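Local coordinates for probable tRNA pseudouridine synthase D (Methanosarcina mazei, PDB 1Z2Z), which probably converts uridine 13 of transfer RNAs to pseudouridine, as a member of the TruD family of tRNA pseudouridine synthases, at residues 4-7 with 8-11; 185-188 with 189-193; 271-274 with 275-278. One frame throughout, in Å; residues are numbered along the deposited sequence.

Interaction 1. Residues 4-7 with 8-11; sequences PEIE and KQIG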
# COMPACT_ATOMS: atom_id res chain seq x y z
N PRO A 4 -11.68 13.47 -3.08
CA PRO A 4 -10.61 14.16 -3.79
C PRO A 4 -10.29 13.57 -5.14
O PRO A 4 -10.31 12.35 -5.33
CB PRO A 4 -9.44 14.08 -2.82
CG PRO A 4 -9.72 12.86 -2.04
CD PRO A 4 -11.19 12.92 -1.80
N GLU A 5 -10.03 14.46 -6.09
CA GLU A 5 -9.69 14.06 -7.43
C GLU A 5 -8.51 13.09 -7.40
O GLU A 5 -8.45 12.14 -8.17
CB GLU A 5 -9.32 15.28 -8.26
CG GLU A 5 -10.50 15.98 -8.89
CD GLU A 5 -11.18 15.10 -9.92
OE1 GLU A 5 -12.23 14.50 -9.59
OE2 GLU A 5 -10.66 15.02 -11.05
N ILE A 6 -7.57 13.35 -6.49
CA ILE A 6 -6.39 12.51 -6.38
C ILE A 6 -6.75 11.04 -6.28
O ILE A 6 -6.14 10.20 -6.94
CB ILE A 6 -5.51 12.95 -5.18
CG1 ILE A 6 -4.80 14.24 -5.55
CG2 ILE A 6 -4.47 11.90 -4.85
CD1 ILE A 6 -4.19 14.20 -6.94
N GLU A 7 -7.74 10.73 -5.46
CA GLU A 7 -8.19 9.36 -5.28
C GLU A 7 -9.09 8.87 -6.43
O GLU A 7 -9.16 7.67 -6.70
CB GLU A 7 -8.89 9.21 -3.91
CG GLU A 7 -7.93 9.17 -2.71
CD GLU A 7 -8.65 9.12 -1.37
OE1 GLU A 7 -7.99 8.84 -0.34
OE2 GLU A 7 -9.87 9.38 -1.34
N LYS A 8 -9.78 9.77 -7.11
CA LYS A 8 -10.64 9.34 -8.21
C LYS A 8 -9.78 9.02 -9.42
O LYS A 8 -10.18 8.24 -10.28
CB LYS A 8 -11.66 10.43 -8.56
CG LYS A 8 -12.56 10.82 -7.39
CD LYS A 8 -13.25 12.18 -7.60
CE LYS A 8 -14.69 12.04 -8.06
NZ LYS A 8 -15.37 13.36 -8.18
N GLN A 9 -8.59 9.61 -9.47
CA GLN A 9 -7.67 9.39 -10.59
C GLN A 9 -6.97 8.04 -10.53
O GLN A 9 -6.15 7.71 -11.40
CB GLN A 9 -6.63 10.50 -10.64
CG GLN A 9 -7.20 11.86 -10.93
CD GLN A 9 -6.23 12.96 -10.59
OE1 GLN A 9 -6.47 14.14 -10.89
NE2 GLN A 9 -5.12 12.60 -9.95
N ILE A 10 -7.28 7.29 -9.48
CA ILE A 10 -6.72 5.96 -9.30
C ILE A 10 -7.82 4.96 -8.96
O ILE A 10 -7.61 4.05 -8.16
CB ILE A 10 -5.65 5.92 -8.19
CG1 ILE A 10 -6.24 6.41 -6.88
CG2 ILE A 10 -4.44 6.75 -8.61
CD1 ILE A 10 -5.25 6.44 -5.75
N GLY A 11 -9.00 5.16 -9.55
CA GLY A 11 -10.10 4.23 -9.35
C GLY A 11 -11.05 4.41 -8.19
O GLY A 11 -12.26 4.21 -8.34
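Glu5 and Lys8, one turn apart on the short helix 5-8, meet through the flank of the lysine chain more than through its tip. Glu5 OE1 lies 3.2 Å from Lys8 CD and 3.6 Å from Lys8 NZ, so the salt bridge is a long one, and the carboxylate oxygen also rests beside the lysine methylenes. Two bends bring this about: the Glu5 chain folds at its second torsion (chi2 -65°), and Lys8 turns at its third (chi3 100°). A second pair, Ile6 and Gln9, sets hydrocarbon against amide, with Ile6 CD1 3.5 Å from Gln9 NE2. Gln9 also lays its aliphatic part over the carbonyl of Glu5, the same oxygen that accepts Gln9 N at 2.8 Å. At the end of the turn Ile10 brings CG1 and CD1 back over the backbone of Ile6 and Glu7, and the side chain goes on to Ile172.

Behind these side chains stand the backbone bonds. Pro4, at the N-cap, accepts Lys8 N on its carbonyl oxygen at 3.2 Å. Ile10 N makes a weak bond to Glu7 O (3.4 Å), and Gly11 follows with a phi of 87°, where a side chain would press on the preceding carbonyl oxygen. Glu7 itself turns its carboxylate to a salt bridge with Arg427, while Pro4 and Ile6 pack on Pro434. The chemistry therefore divides: Glu7 ties the turn to helix 423-430, whereas the exposed, loosely paired Glu5 and Lys8 probably add only a modest, solvent-screened attraction along the helix.

Interaction 2. Residues 185-188 with 189-193; sequences VGKA and IVEGN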
# COMPACT_ATOMS: atom_id res chain seq x y z
N VAL A 185 1.18 4.70 -16.65
CA VAL A 185 2.10 4.14 -17.62
C VAL A 185 1.61 2.79 -18.10
O VAL A 185 1.70 2.46 -19.29
CB VAL A 185 3.51 4.00 -17.00
CG1 VAL A 185 4.48 3.40 -18.00
CG2 VAL A 185 4.00 5.36 -16.54
N GLY A 186 1.07 2.00 -17.18
CA GLY A 186 0.56 0.69 -17.52
C GLY A 186 -0.62 0.77 -18.46
O GLY A 186 -0.93 -0.17 -19.19
N LYS A 187 -1.29 1.92 -18.46
CA LYS A 187 -2.45 2.10 -19.31
C LYS A 187 -2.03 2.39 -20.75
O LYS A 187 -2.69 1.95 -21.69
CB LYS A 187 -3.32 3.25 -18.79
CG LYS A 187 -4.62 3.43 -19.56
CD LYS A 187 -5.38 4.66 -19.11
CE LYS A 187 -6.60 4.91 -19.99
NZ LYS A 187 -7.24 6.22 -19.70
N ALA A 188 -0.93 3.11 -20.92
CA ALA A 188 -0.45 3.43 -22.26
C ALA A 188 0.13 2.19 -22.94
O ALA A 188 -0.10 1.97 -24.13
CB ALA A 188 0.61 4.52 -22.19
N ILE A 189 0.88 1.39 -22.19
CA ILE A 189 1.47 0.19 -22.76
C ILE A 189 0.38 -0.73 -23.32
O ILE A 189 0.44 -1.13 -24.48
CB ILE A 189 2.33 -0.55 -21.71
CG1 ILE A 189 3.31 0.42 -21.06
CG2 ILE A 189 3.15 -1.64 -22.37
CD1 ILE A 189 4.07 -0.19 -19.91
N VAL A 190 -0.61 -1.06 -22.49
CA VAL A 190 -1.73 -1.91 -22.89
C VAL A 190 -2.36 -1.44 -24.20
O VAL A 190 -2.57 -2.23 -25.13
CB VAL A 190 -2.83 -1.92 -21.80
CG1 VAL A 190 -4.11 -2.54 -22.34
CG2 VAL A 190 -2.35 -2.68 -20.58
N GLU A 191 -2.66 -0.15 -24.27
CA GLU A 191 -3.26 0.45 -25.45
C GLU A 191 -2.32 0.37 -26.64
O GLU A 191 -2.75 0.51 -27.79
CB GLU A 191 -3.60 1.92 -25.17
CG GLU A 191 -4.54 2.13 -24.00
CD GLU A 191 -4.70 3.60 -23.65
OE1 GLU A 191 -5.55 3.92 -22.79
OE2 GLU A 191 -3.98 4.44 -24.24
N GLY A 192 -1.03 0.16 -26.36
CA GLY A 192 -0.04 0.07 -27.41
C GLY A 192 0.89 1.27 -27.47
O GLY A 192 1.97 1.19 -28.04
N ASN A 193 0.48 2.38 -26.87
CA ASN A 193 1.31 3.57 -26.89
C ASN A 193 2.55 3.46 -26.02
O ASN A 193 2.45 3.23 -24.81
CB ASN A 193 0.50 4.78 -26.42
CG ASN A 193 -0.63 5.09 -27.35
OD1 ASN A 193 -0.42 5.49 -28.50
ND2 ASN A 193 -1.86 4.90 -26.87
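Val185 O takes two backbone donors: Ile189 N, at 3.2 Å, and more weakly Ala188 N. The side chain of Ile189 comes to the same oxygen, with Ile189 CG1 3.1 Å from Val185 O, because CG1 lies beside the backbone N (chi1 -51°). The same torsion brings CD1 back one turn to 4.1 Å from Val185 CG1, the two chains crossing at a slant. Ile189 also packs on Phe194 and Ala197 of helix 194-202 and on Ile373 and Met379, so that an alanine here would probably open a gap between helices 182-191 and 194-202 and leave Val185 CG1 without its apolar neighbour on this turn.

On the exposed side, the extended chain of Lys187 runs past Glu191. Glu191 OE1 is 3.2 Å from Lys187 CE, yet 4.2 Å from Lys187 NZ, beyond salt-bridge range. The C-terminal end closes in a Schellman motif at Gly192, which, at phi 109°, sends its N-H to Ile189 O at 2.7 Å and weakly to Ala188 O at 3.0 Å. Glycine suits this position, since a CB would collide with the carbonyl oxygen of Glu191. Asn193 ND2 reaches back to Glu191 OE2 in a weak bond.

Helix 182-191 thus has an apolar face, where Val185 and Ile189 pack on helix 194-202, and a charged one on which Lys187 and Glu191 are likely to attract only at a distance.

Interaction 3. Residues 271-274 with 275-278; sequences HGYQ and SYIY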
# COMPACT_ATOMS: atom_id res chain seq x y z
N HIS A 271 0.94 -3.74 -13.42
CA HIS A 271 0.30 -4.12 -12.15
C HIS A 271 -0.45 -2.92 -11.57
O HIS A 271 -1.47 -3.07 -10.89
CB HIS A 271 1.36 -4.63 -11.16
CG HIS A 271 0.81 -4.96 -9.80
ND1 HIS A 271 0.43 -3.99 -8.90
CD2 HIS A 271 0.60 -6.14 -9.19
CE1 HIS A 271 0.02 -4.56 -7.78
NE2 HIS A 271 0.11 -5.87 -7.93
N GLY A 272 0.07 -1.73 -11.85
CA GLY A 272 -0.60 -0.53 -11.37
C GLY A 272 -1.94 -0.45 -12.07
O GLY A 272 -2.98 -0.51 -11.41
N TYR A 273 -1.91 -0.32 -13.40
CA TYR A 273 -3.13 -0.22 -14.21
C TYR A 273 -4.14 -1.27 -13.82
O TYR A 273 -5.34 -1.07 -14.00
CB TYR A 273 -2.81 -0.39 -15.70
CG TYR A 273 -4.01 -0.20 -16.60
CD1 TYR A 273 -4.79 0.96 -16.51
CD2 TYR A 273 -4.34 -1.15 -17.57
CE1 TYR A 273 -5.88 1.16 -17.37
CE2 TYR A 273 -5.42 -0.95 -18.43
CZ TYR A 273 -6.18 0.20 -18.33
OH TYR A 273 -7.25 0.40 -19.18
N GLN A 274 -3.64 -2.38 -13.30
CA GLN A 274 -4.51 -3.46 -12.85
C GLN A 274 -5.13 -3.08 -11.53
O GLN A 274 -6.32 -3.27 -11.30
CB GLN A 274 -3.71 -4.75 -12.67
CG GLN A 274 -3.51 -5.50 -13.95
CD GLN A 274 -2.76 -6.78 -13.75
OE1 GLN A 274 -2.62 -7.56 -14.69
NE2 GLN A 274 -2.27 -7.02 -12.54
N SER A 275 -4.29 -2.54 -10.65
CA SER A 275 -4.77 -2.11 -9.34
C SER A 275 -5.81 -1.02 -9.57
O SER A 275 -6.81 -0.95 -8.85
CB SER A 275 -3.59 -1.61 -8.52
OG SER A 275 -2.67 -2.67 -8.32
N TYR A 276 -5.60 -0.21 -10.59
CA TYR A 276 -6.53 0.85 -10.92
C TYR A 276 -7.90 0.26 -11.21
O TYR A 276 -8.90 0.58 -10.55
CB TYR A 276 -6.03 1.59 -12.15
CG TYR A 276 -7.01 2.56 -12.72
CD1 TYR A 276 -7.35 3.73 -12.06
CD2 TYR A 276 -7.60 2.32 -13.97
CE1 TYR A 276 -8.24 4.65 -12.62
CE2 TYR A 276 -8.48 3.23 -14.53
CZ TYR A 276 -8.80 4.38 -13.86
OH TYR A 276 -9.67 5.27 -14.44
N ILE A 277 -7.94 -0.62 -12.21
CA ILE A 277 -9.17 -1.27 -12.62
C ILE A 277 -9.80 -1.98 -11.43
O ILE A 277 -11.02 -1.94 -11.22
CB ILE A 277 -8.90 -2.26 -13.76
CG1 ILE A 277 -8.45 -1.47 -15.00
CG2 ILE A 277 -10.14 -3.10 -14.02
CD1 ILE A 277 -7.76 -2.28 -16.11
N TYR A 278 -8.96 -2.60 -10.62
CA TYR A 278 -9.46 -3.30 -9.46
C TYR A 278 -10.20 -2.35 -8.50
O TYR A 278 -11.23 -2.72 -7.92
CB TYR A 278 -8.29 -4.01 -8.77
CG TYR A 278 -8.61 -4.43 -7.37
CD1 TYR A 278 -8.56 -3.53 -6.33
CD2 TYR A 278 -8.97 -5.74 -7.09
CE1 TYR A 278 -8.85 -3.91 -5.03
CE2 TYR A 278 -9.26 -6.13 -5.79
CZ TYR A 278 -9.20 -5.21 -4.77
OH TYR A 278 -9.45 -5.61 -3.48
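Residues 271-278 form two turns inside the long helix 263-287 of the TruD fold, and their side chains meet one turn apart. The backbone evidence is a run of i to i+4 hydrogen bonds: Tyr276 N to Gly272 O at 2.8 Å, Ile277 N to Tyr273 O at 3.2 Å, and Tyr278 N to Gln274 O at 2.8 Å.

The polar side-chain contact is that of Ser275. Its OG donates to His271 O at 2.9 Å, and its own N reaches the same oxygen, the two donors approaching from opposite faces of the carbonyl plane. The hydroxyl of this buried serine is thereby satisfied by the helix's own backbone. Tyr278 OH instead leaves the helix, bonding to the carbonyl oxygens of Glu387 and Asn168, while its ring meets Phe170 edge-to-face.

Apolar contacts centre on Tyr273. With CG anti to the backbone N (chi1 -176°), its ring swings toward the following turn, where Tyr276 CD2 comes obliquely within 4.0 Å of Tyr273 CE1. Tyr273 also touches Lys187 and Val190 of helix 182-191.

The CH-pi contact places Ile277 CD1 over one face of the Tyr273 ring, 3.8 Å from its centroid and 20° off the normal, with Tyr273 CE2 the nearest ring atom at 3.6 Å.

Overall arrangement
Interaction 3 is the buried member, its centre about 13 Å from that of the chain; interactions 1 and 2 are partly buried, with charged residues on an exposed side. Interaction 3 lies mid-helix in 263-287, whereas the others run out of helix ends, interaction 1 from helix 5-8 and interaction 2 from helix 182-191. Helix 263-287 packs on both: Tyr273 CE1 lies 3.4 Å from Lys187 CG, and the Tyr276 ring meets Ile10 and Gly11. Interactions 1 and 2 stay about 8 Å apart at their nearest atoms. Chemistry follows place: ring packing and a backbone-bonded serine inside, loose glutamate-lysine pairs outside, and in interaction 1 a buried Glu7 tied to helix 423-430.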